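Local coordinates for Exo-poly-alpha-D-galacturonosidase (Thermotoga maritima, PDB 3JUR), which probably hydrolyses the polygalacturonate backbone of pectin from its chain ends, as a heat-adapted family 28 exopolygalacturonase that assembles into a tetramer, at residues 283-288 and 315-320; 343-348 and 378-383; 162-167 and 186-191. One frame throughout, in Å; residues are numbered along the deposited sequence.

Contact 1. Residues 283-288 and 315-320; sequences ILVRDN and RNNVYM
With CG anti to the carbonyl carbon in both residues, Asn-288 (chi1 -59°) and Asn-317 (chi1 -58°) swing their amides the same way, and the two planes lie 6° apart. They belong to a hydrogen-bonded row of asparagines at the same bend of two neighbouring coils of the right-handed parallel beta-helix of glycoside hydrolase family 28. Asn-317 OD1 is gripped twice: the backbone N of Asn-288 meets a lone pair at 3.0 Å, and Asn-288 ND2 comes from above the carbonyl plane, also at 3.0 Å. In turn, Asn-317 ND2 gives a nearly straight bond to Val-285 O at 3.0 Å, approaching from above that carbonyl plane, while Arg-315 N comes in nearly along the C=O axis at 2.8 Å. Asn-288 carries the pattern back one coil, bonding to Ile-251 O and Cys-254 N. An alanine in place of Asn-317 would remove the acceptor of Asn-288 N and the second donor to Val-285 O, and would probably loosen the bend on its buried side. Asp-287 and Asn-316, both with left-handed backbone conformation, turn the chain; Asn-316 ND2 reaches Asp-287 OD1 at 2.8 Å, amide and carboxylate nearly perpendicular. Just before the bend, Arg-286 and Arg-315 run side by side, their like charges probably offset by Glu-11 of helix 6-16, which pairs with both, and by Glu-252 beside Arg-286. Water 2 accepts from Arg-315 NH2 at 3.1 Å and donates to Asp-287 OD2 at 3.0 Å.

Contact 2. Residues 343-348 and 378-383; sequences FIDNVA and VKNLKA
Four backbone hydrogen bonds join 343-348 to 378-383 in parallel register, two before and two after the bend of this pair of beta-helix coils; Asp-345 N, for instance, meets Lys-379 O almost along its C=O axis. At the bend itself, Asn-380 ND2 bonds to Asp-345 OD1 at 2.8 Å, entering from above the carboxylate plane. On the outward face, Ile-344 and Lys-379 lie side by side, CD1 of the isoleucine 3.7 Å from CB of the lysine. Inside, Leu-381 CD1 tucks against Asn-346 O at 3.6 Å and touches the edge of the Phe-343 ring at CE2, 4.1 Å away. The side chain of Leu-381 has no polar atom to offer Asn-346 N, and water 3 accepts from it instead at 3.1 Å, donating to Phe-343 O and Lys-379 O. The amide of Asn-346, its ND2 above the centre of the Phe-343 ring, is held from the preceding coil by Ala-314 O and Asn-317 N. Leu-381 N is bonded to Thr-408 OG1 of the following coil, while Val-347 and Lys-382 pack on Val-349 and Thr-384 of a second subunit. Lys-382 NZ donates to Asn-380 OD1 at 2.9 Å. Ammonium on one end and carboxylate on the other fix which way the Asn-380 amide is turned, and would probably polarise it, strengthening ND2 as a donor to the aspartate.

Contact 3. Residues 162-167 and 186-191; sequences EDVKKL and HYLRPS
Helix 161-173 lies outside the coils of the beta-helix and is fastened to the loop that leads into strand 193-196 by a His-carboxylate hydrogen bond, with a patch of leucine packing beside it. The tight part centres on Asp-163, a buried residue whose carboxylate uses both oxygens. OD2 takes the N-H of His-186 ND1 at 2.5 Å, a short and fairly straight bond (164°) that lies near the imidazole plane but rises out of the carboxylate plane; the two flat groups are turned 59° apart. OD1 accepts the backbone N-H of Tyr-187 at 3.0 Å, so consecutive loop residues are clamped by one side chain. Leu-188 closes this side: its CD2 presses on Asp-163 CB at 3.7 Å and on Val-164 CG2 at 3.8 Å, while Phe-105, Leu-110 and Phe-182 touch the same leucine. Phe-182 also stacks edge-to-face with His-186, and Trp-145 does so with Tyr-187, which probably helps to hold both rings in place. The looser side belongs to Lys-166, exposed to solvent one helical turn on. Its bent chain leaves NZ 3.8 Å from Asp-163 OD2, a long ion pair, probably little more than an electrostatic attraction, that would favour the ionised aspartate. That ammonium approaches the histidine at its edge, in the ring plane, with NZ 3.5 Å from CE1 of His-186.

Contacts 1 and 2 are successive steps along the same beta-helix, their centres 10 Å apart, and strands 309-320 and 337-349 are neighbours. They touch directly: Asn-317 N lies 2.8 Å from Asn-346 OD1, and Tyr-319 N lies 2.8 Å from Val-347 O. The row of asparagines in contact 1 thus runs on to Asn-346 and gives way to leucine and water in contact 2. Both also reach the second subunit. Contact 3 stands apart, on the opposite side of the chain's centre, with its centre about 32 Å from that of contact 1 and 37 Å from that of contact 2; the nearest atoms are about 16 Å apart for contacts 1 and 3 and about 23 Å for contacts 2 and 3.

Contact 1. Residues 283-288 and 315-320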
loop_
_atom_site.group_PDB
_atom_site.type_symbol
_atom_site.label_atom_id
_atom_site.label_comp_id
_atom_site.label_asym_id
_atom_site.label_seq_id
_atom_site.Cartn_x
_atom_site.Cartn_y
_atom_site.Cartn_z
ATOM N N ILE D 283 -36.608 0.403 2.394
ATOM C CA ILE D 283 -36.372 -0.925 1.835
ATOM C C ILE D 283 -35.086 -1.467 2.446
ATOM O O ILE D 283 -34.033 -0.816 2.384
ATOM C CB ILE D 283 -36.203 -0.909 0.278
ATOM C CG1 ILE D 283 -37.211 0.026 -0.427
ATOM C CG2 ILE D 283 -36.244 -2.340 -0.293
ATOM C CD1 ILE D 283 -38.665 -0.377 -0.319
ATOM N N LEU D 284 -35.187 -2.654 3.041
ATOM C CA LEU D 284 -34.057 -3.317 3.663
ATOM C C LEU D 284 -33.707 -4.565 2.856
ATOM O O LEU D 284 -34.554 -5.432 2.643
ATOM C CB LEU D 284 -34.370 -3.665 5.128
ATOM C CG LEU D 284 -33.303 -4.382 5.959
ATOM C CD1 LEU D 284 -32.025 -3.529 6.083
ATOM C CD2 LEU D 284 -33.858 -4.711 7.330
ATOM N N VAL D 285 -32.464 -4.624 2.385
ATOM C CA VAL D 285 -31.958 -5.754 1.602
ATOM C C VAL D 285 -30.756 -6.333 2.355
ATOM O O VAL D 285 -29.699 -5.697 2.414
ATOM C CB VAL D 285 -31.534 -5.289 0.184
ATOM C CG1 VAL D 285 -31.047 -6.468 -0.683
ATOM C CG2 VAL D 285 -32.694 -4.557 -0.500
ATOM N N ARG D 286 -30.912 -7.515 2.954
ATOM C CA ARG D 286 -29.838 -8.049 3.802
ATOM C C ARG D 286 -29.657 -9.564 3.696
ATOM O O ARG D 286 -30.615 -10.301 3.411
ATOM C CB ARG D 286 -30.067 -7.648 5.267
ATOM C CG ARG D 286 -31.298 -8.282 5.887
ATOM C CD ARG D 286 -31.517 -7.817 7.318
ATOM N NE ARG D 286 -32.499 -8.649 7.999
ATOM C CZ ARG D 286 -32.928 -8.440 9.242
ATOM N NH1 ARG D 286 -32.477 -7.406 9.938
ATOM N NH2 ARG D 286 -33.822 -9.259 9.783
ATOM N N ASP D 287 -28.424 -10.016 3.950
ATOM C CA ASP D 287 -28.090 -11.449 4.013
ATOM C C ASP D 287 -28.441 -12.238 2.740
ATOM O O ASP D 287 -28.784 -13.426 2.816
ATOM C CB ASP D 287 -28.756 -12.122 5.235
ATOM C CG ASP D 287 -28.509 -11.372 6.534
ATOM O OD1 ASP D 287 -27.347 -10.997 6.814
ATOM O OD2 ASP D 287 -29.488 -11.167 7.283
ATOM N N ASN D 288 -28.358 -11.583 1.586
ATOM C CA ASN D 288 -28.642 -12.227 0.305
ATOM C C ASN D 288 -27.385 -12.674 -0.411
ATOM O O ASN D 288 -26.282 -12.198 -0.112
ATOM C CB ASN D 288 -29.426 -11.296 -0.619
ATOM C CG ASN D 288 -30.738 -10.861 -0.022
ATOM O OD1 ASN D 288 -31.679 -11.648 0.083
ATOM N ND2 ASN D 288 -30.814 -9.597 0.363
ATOM N N ARG D 315 -27.415 -4.391 3.475
ATOM C CA ARG D 315 -26.402 -4.785 4.434
ATOM C C ARG D 315 -26.093 -6.281 4.393
ATOM O O ARG D 315 -27.002 -7.111 4.305
ATOM C CB ARG D 315 -26.830 -4.379 5.845
ATOM C CG ARG D 315 -25.758 -4.590 6.894
ATOM C CD ARG D 315 -26.244 -4.241 8.299
ATOM N NE ARG D 315 -27.445 -4.990 8.688
ATOM C CZ ARG D 315 -27.474 -6.278 9.032
ATOM N NH1 ARG D 315 -26.363 -7.013 9.036
ATOM N NH2 ARG D 315 -28.624 -6.836 9.376
ATOM N N ASN D 316 -24.799 -6.605 4.479
ATOM C CA ASN D 316 -24.321 -7.987 4.598
ATOM C C ASN D 316 -24.796 -8.883 3.462
ATOM O O ASN D 316 -25.256 -9.998 3.684
ATOM C CB ASN D 316 -24.709 -8.589 5.961
ATOM C CG ASN D 316 -23.880 -9.814 6.316
ATOM O OD1 ASN D 316 -22.665 -9.833 6.128
ATOM N ND2 ASN D 316 -24.541 -10.848 6.825
ATOM N N ASN D 317 -24.685 -8.382 2.239
ATOM C CA ASN D 317 -24.985 -9.182 1.076
ATOM C C ASN D 317 -23.692 -9.661 0.441
ATOM O O ASN D 317 -22.619 -9.076 0.661
ATOM C CB ASN D 317 -25.826 -8.389 0.071
ATOM C CG ASN D 317 -27.126 -7.899 0.667
ATOM O OD1 ASN D 317 -28.050 -8.679 0.902
ATOM N ND2 ASN D 317 -27.204 -6.596 0.926
ATOM N N VAL D 318 -23.800 -10.738 -0.334
ATOM C CA VAL D 318 -22.660 -11.289 -1.053
ATOM C C VAL D 318 -22.973 -11.354 -2.548
ATOM O O VAL D 318 -23.952 -11.983 -2.950
ATOM C CB VAL D 318 -22.268 -12.676 -0.514
ATOM C CG1 VAL D 318 -21.172 -13.309 -1.392
ATOM C CG2 VAL D 318 -21.787 -12.565 0.948
ATOM N N TYR D 319 -22.130 -10.703 -3.349
ATOM C CA TYR D 319 -22.309 -10.626 -4.801
ATOM C C TYR D 319 -21.117 -11.270 -5.488
ATOM O O TYR D 319 -19.973 -10.925 -5.205
ATOM C CB TYR D 319 -22.442 -9.166 -5.235
ATOM C CG TYR D 319 -23.532 -8.412 -4.489
ATOM C CD1 TYR D 319 -24.875 -8.595 -4.804
ATOM C CD2 TYR D 319 -23.215 -7.543 -3.461
ATOM C CE1 TYR D 319 -25.882 -7.903 -4.119
ATOM C CE2 TYR D 319 -24.208 -6.843 -2.774
ATOM C CZ TYR D 319 -25.535 -7.030 -3.113
ATOM O OH TYR D 319 -26.504 -6.347 -2.427
ATOM N N MET D 320 -21.379 -12.224 -6.370
ATOM C CA MET D 320 -20.308 -12.949 -7.042
ATOM C C MET D 320 -20.510 -12.956 -8.552
ATOM O O MET D 320 -21.590 -13.308 -9.025
ATOM C CB MET D 320 -20.234 -14.389 -6.537
ATOM C CG MET D 320 -19.708 -14.530 -5.114
ATOM S SD MET D 320 -19.435 -16.254 -4.617
ATOM C CE MET D 320 -18.673 -16.944 -6.073
HETATM O O HOH W 1 -26.589 -10.026 9.106
HETATM O O HOH W 2 -29.565 -9.771 9.937
#

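Contact 2. Residues 343-348 and 378-383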
loop_
_atom_site.group_PDB
_atom_site.type_symbol
_atom_site.label_atom_id
_atom_site.label_comp_id
_atom_site.label_asym_id
_atom_site.label_seq_id
_atom_site.Cartn_x
_atom_site.Cartn_y
_atom_site.Cartn_z
ATOM N N PHE D 343 -25.075 1.237 1.553
ATOM C CA PHE D 343 -24.528 -0.011 1.030
ATOM C C PHE D 343 -23.424 -0.434 1.998
ATOM O O PHE D 343 -22.272 -0.019 1.855
ATOM C CB PHE D 343 -23.981 0.230 -0.389
ATOM C CG PHE D 343 -23.747 -1.019 -1.188
ATOM C CD1 PHE D 343 -24.820 -1.775 -1.665
ATOM C CD2 PHE D 343 -22.451 -1.430 -1.491
ATOM C CE1 PHE D 343 -24.599 -2.939 -2.418
ATOM C CE2 PHE D 343 -22.219 -2.578 -2.234
ATOM C CZ PHE D 343 -23.294 -3.331 -2.709
ATOM N N ILE D 344 -23.793 -1.250 2.989
ATOM C CA ILE D 344 -22.960 -1.493 4.174
ATOM C C ILE D 344 -22.622 -2.966 4.361
ATOM O O ILE D 344 -23.500 -3.821 4.259
ATOM C CB ILE D 344 -23.702 -1.041 5.481
ATOM C CG1 ILE D 344 -24.347 0.346 5.317
ATOM C CG2 ILE D 344 -22.777 -1.098 6.715
ATOM C CD1 ILE D 344 -23.370 1.481 5.084
ATOM N N ASP D 345 -21.360 -3.247 4.687
ATOM C CA ASP D 345 -20.898 -4.605 5.043
ATOM C C ASP D 345 -21.044 -5.628 3.918
ATOM O O ASP D 345 -21.230 -6.814 4.172
ATOM C CB ASP D 345 -21.610 -5.121 6.308
ATOM C CG ASP D 345 -21.360 -4.244 7.512
ATOM O OD1 ASP D 345 -20.278 -3.614 7.582
ATOM O OD2 ASP D 345 -22.245 -4.182 8.397
ATOM N N ASN D 346 -20.938 -5.169 2.680
ATOM C CA ASN D 346 -21.139 -6.052 1.539
ATOM C C ASN D 346 -19.842 -6.621 1.006
ATOM O O ASN D 346 -18.772 -6.048 1.221
ATOM C CB ASN D 346 -21.930 -5.338 0.445
ATOM C CG ASN D 346 -23.339 -4.985 0.891
ATOM O OD1 ASN D 346 -24.115 -5.858 1.262
ATOM N ND2 ASN D 346 -23.672 -3.702 0.853
ATOM N N VAL D 347 -19.943 -7.770 0.345
ATOM C CA VAL D 347 -18.805 -8.413 -0.298
ATOM C C VAL D 347 -19.142 -8.603 -1.772
ATOM O O VAL D 347 -20.222 -9.087 -2.114
ATOM C CB VAL D 347 -18.465 -9.791 0.346
ATOM C CG1 VAL D 347 -17.301 -10.443 -0.373
ATOM C CG2 VAL D 347 -18.144 -9.640 1.834
ATOM N N ALA D 348 -18.224 -8.205 -2.643
ATOM C CA ALA D 348 -18.389 -8.406 -4.079
ATOM C C ALA D 348 -17.131 -9.043 -4.637
ATOM O O ALA D 348 -16.047 -8.486 -4.523
ATOM C CB ALA D 348 -18.699 -7.090 -4.781
ATOM N N VAL D 378 -21.239 4.111 1.184
ATOM C CA VAL D 378 -20.672 2.786 1.069
ATOM C C VAL D 378 -19.730 2.647 2.257
ATOM O O VAL D 378 -18.812 3.455 2.449
ATOM C CB VAL D 378 -19.910 2.579 -0.268
ATOM C CG1 VAL D 378 -19.243 1.199 -0.301
ATOM C CG2 VAL D 378 -20.841 2.727 -1.467
ATOM N N LYS D 379 -19.965 1.638 3.079
ATOM C CA LYS D 379 -19.110 1.438 4.235
ATOM C C LYS D 379 -18.829 -0.039 4.406
ATOM O O LYS D 379 -19.742 -0.875 4.297
ATOM C CB LYS D 379 -19.756 2.043 5.488
ATOM C CG LYS D 379 -19.242 1.488 6.802
ATOM C CD LYS D 379 -18.435 2.479 7.572
ATOM C CE LYS D 379 -19.322 3.367 8.405
ATOM N NZ LYS D 379 -18.532 4.095 9.435
ATOM N N ASN D 380 -17.568 -0.358 4.676
ATOM C CA ASN D 380 -17.133 -1.748 4.877
ATOM C C ASN D 380 -17.441 -2.652 3.683
ATOM O O ASN D 380 -17.939 -3.769 3.843
ATOM C CB ASN D 380 -17.699 -2.334 6.185
ATOM C CG ASN D 380 -16.944 -3.570 6.651
ATOM O OD1 ASN D 380 -15.732 -3.677 6.459
ATOM N ND2 ASN D 380 -17.661 -4.513 7.268
ATOM N N LEU D 381 -17.149 -2.149 2.485
ATOM C CA LEU D 381 -17.220 -2.958 1.273
ATOM C C LEU D 381 -15.881 -3.639 1.050
ATOM O O LEU D 381 -14.817 -3.022 1.184
ATOM C CB LEU D 381 -17.613 -2.108 0.053
ATOM C CG LEU D 381 -17.465 -2.685 -1.371
ATOM C CD1 LEU D 381 -18.421 -3.866 -1.603
ATOM C CD2 LEU D 381 -17.683 -1.597 -2.414
ATOM N N LYS D 382 -15.935 -4.929 0.745
ATOM C CA LYS D 382 -14.758 -5.662 0.322
ATOM C C LYS D 382 -15.056 -6.184 -1.072
ATOM O O LYS D 382 -16.028 -6.940 -1.275
ATOM C CB LYS D 382 -14.433 -6.789 1.302
ATOM C CG LYS D 382 -14.072 -6.271 2.695
ATOM C CD LYS D 382 -13.644 -7.383 3.617
ATOM C CE LYS D 382 -14.164 -7.177 5.039
ATOM N NZ LYS D 382 -13.934 -5.811 5.560
ATOM N N ALA D 383 -14.254 -5.745 -2.038
ATOM C CA ALA D 383 -14.529 -6.069 -3.425
ATOM C C ALA D 383 -13.305 -6.400 -4.243
ATOM O O ALA D 383 -12.195 -5.917 -4.001
ATOM C CB ALA D 383 -15.353 -4.950 -4.126
HETATM O O HOH W 3 -20.627 -2.238 1.655
#

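Contact 3. Residues 162-167 and 186-191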
loop_
_atom_site.group_PDB
_atom_site.type_symbol
_atom_site.label_atom_id
_atom_site.label_comp_id
_atom_site.label_asym_id
_atom_site.label_seq_id
_atom_site.Cartn_x
_atom_site.Cartn_y
_atom_site.Cartn_z
ATOM N N GLU D 162 -42.114 -0.606 -30.981
ATOM C CA GLU D 162 -43.175 0.332 -31.352
ATOM C C GLU D 162 -44.160 0.591 -30.213
ATOM O O GLU D 162 -44.565 1.731 -29.985
ATOM C CB GLU D 162 -43.909 -0.120 -32.625
ATOM C CG GLU D 162 -43.075 -0.002 -33.891
ATOM C CD GLU D 162 -42.508 1.395 -34.084
ATOM O OE1 GLU D 162 -43.230 2.268 -34.615
ATOM O OE2 GLU D 162 -41.335 1.617 -33.707
ATOM N N ASP D 163 -44.526 -0.467 -29.497
ATOM C CA ASP D 163 -45.434 -0.354 -28.358
ATOM C C ASP D 163 -44.836 0.430 -27.189
ATOM O O ASP D 163 -45.541 1.204 -26.542
ATOM C CB ASP D 163 -45.902 -1.740 -27.913
ATOM C CG ASP D 163 -46.865 -2.369 -28.901
ATOM O OD1 ASP D 163 -46.651 -3.538 -29.289
ATOM O OD2 ASP D 163 -47.830 -1.687 -29.305
ATOM N N VAL D 164 -43.542 0.230 -26.925
ATOM C CA VAL D 164 -42.817 1.008 -25.913
ATOM C C VAL D 164 -42.837 2.490 -26.282
ATOM O O VAL D 164 -43.105 3.344 -25.431
ATOM C CB VAL D 164 -41.354 0.509 -25.719
ATOM C CG1 VAL D 164 -40.580 1.422 -24.768
ATOM C CG2 VAL D 164 -41.334 -0.925 -25.202
ATOM N N LYS D 165 -42.573 2.776 -27.556
ATOM C CA LYS D 165 -42.613 4.129 -28.102
ATOM C C LYS D 165 -43.995 4.755 -27.911
ATOM O O LYS D 165 -44.105 5.881 -27.424
ATOM C CB LYS D 165 -42.222 4.096 -29.583
ATOM C CG LYS D 165 -42.215 5.437 -30.290
ATOM C CD LYS D 165 -41.928 5.249 -31.772
ATOM C CE LYS D 165 -42.091 6.544 -32.557
ATOM N NZ LYS D 165 -41.008 7.509 -32.235
ATOM N N LYS D 166 -45.039 4.010 -28.280
ATOM C CA LYS D 166 -46.429 4.468 -28.146
ATOM C C LYS D 166 -46.835 4.707 -26.692
ATOM O O LYS D 166 -47.438 5.733 -26.375
ATOM C CB LYS D 166 -47.403 3.484 -28.806
ATOM C CG LYS D 166 -47.428 3.559 -30.331
ATOM C CD LYS D 166 -48.656 2.870 -30.936
ATOM C CE LYS D 166 -48.583 1.344 -30.840
ATOM N NZ LYS D 166 -49.726 0.712 -31.572
ATOM N N LEU D 167 -46.495 3.758 -25.820
ATOM C CA LEU D 167 -46.788 3.858 -24.388
ATOM C C LEU D 167 -46.185 5.116 -23.745
ATOM O O LEU D 167 -46.844 5.782 -22.940
ATOM C CB LEU D 167 -46.328 2.589 -23.650
ATOM C CG LEU D 167 -46.552 2.493 -22.134
ATOM C CD1 LEU D 167 -48.032 2.528 -21.777
ATOM C CD2 LEU D 167 -45.900 1.244 -21.563
ATOM N N HIS D 186 -50.255 -6.668 -29.560
ATOM C CA HIS D 186 -49.130 -5.880 -29.053
ATOM C C HIS D 186 -48.127 -6.778 -28.347
ATOM O O HIS D 186 -48.452 -7.907 -27.973
ATOM C CB HIS D 186 -49.626 -4.750 -28.148
ATOM C CG HIS D 186 -50.573 -3.824 -28.839
ATOM N ND1 HIS D 186 -50.155 -2.692 -29.506
ATOM C CD2 HIS D 186 -51.914 -3.892 -29.018
ATOM C CE1 HIS D 186 -51.201 -2.089 -30.047
ATOM N NE2 HIS D 186 -52.280 -2.796 -29.763
ATOM N N TYR D 187 -46.906 -6.277 -28.173
ATOM C CA TYR D 187 -45.782 -7.144 -27.818
ATOM C C TYR D 187 -45.036 -6.722 -26.552
ATOM O O TYR D 187 -43.800 -6.710 -26.510
ATOM C CB TYR D 187 -44.857 -7.316 -29.033
ATOM C CG TYR D 187 -45.588 -7.907 -30.222
ATOM C CD1 TYR D 187 -45.629 -9.285 -30.424
ATOM C CD2 TYR D 187 -46.271 -7.087 -31.131
ATOM C CE1 TYR D 187 -46.320 -9.834 -31.508
ATOM C CE2 TYR D 187 -46.963 -7.624 -32.206
ATOM C CZ TYR D 187 -46.982 -8.997 -32.389
ATOM O OH TYR D 187 -47.655 -9.530 -33.455
ATOM N N LEU D 188 -45.809 -6.394 -25.520
ATOM C CA LEU D 188 -45.270 -6.060 -24.207
ATOM C C LEU D 188 -45.476 -7.229 -23.241
ATOM O O LEU D 188 -46.614 -7.528 -22.847
ATOM C CB LEU D 188 -45.931 -4.786 -23.666
ATOM C CG LEU D 188 -45.906 -3.535 -24.561
ATOM C CD1 LEU D 188 -46.784 -2.438 -23.972
ATOM C CD2 LEU D 188 -44.475 -3.029 -24.776
ATOM N N ARG D 189 -44.375 -7.893 -22.884
ATOM C CA ARG D 189 -44.387 -9.015 -21.931
ATOM C C ARG D 189 -44.916 -8.607 -20.554
ATOM O O ARG D 189 -44.758 -7.459 -20.144
ATOM C CB ARG D 189 -42.982 -9.588 -21.755
ATOM C CG ARG D 189 -42.427 -10.334 -22.957
ATOM C CD ARG D 189 -40.920 -10.468 -22.797
ATOM N NE ARG D 189 -40.239 -9.181 -22.942
ATOM C CZ ARG D 189 -39.062 -8.879 -22.393
ATOM N NH1 ARG D 189 -38.413 -9.761 -21.635
ATOM N NH2 ARG D 189 -38.535 -7.682 -22.596
ATOM N N PRO D 190 -45.556 -9.549 -19.839
ATOM C CA PRO D 190 -46.013 -9.279 -18.478
ATOM C C PRO D 190 -44.935 -9.623 -17.440
ATOM O O PRO D 190 -44.014 -10.386 -17.745
ATOM C CB PRO D 190 -47.202 -10.222 -18.335
ATOM C CG PRO D 190 -46.840 -11.399 -19.182
ATOM C CD PRO D 190 -46.040 -10.857 -20.333
ATOM N N SER D 191 -45.046 -9.053 -16.238
ATOM C CA SER D 191 -44.229 -9.474 -15.094
ATOM C C SER D 191 -44.598 -10.913 -14.707
ATOM O O SER D 191 -45.661 -11.413 -15.095
ATOM C CB SER D 191 -44.448 -8.543 -13.900
ATOM O OG SER D 191 -43.916 -7.245 -14.128
#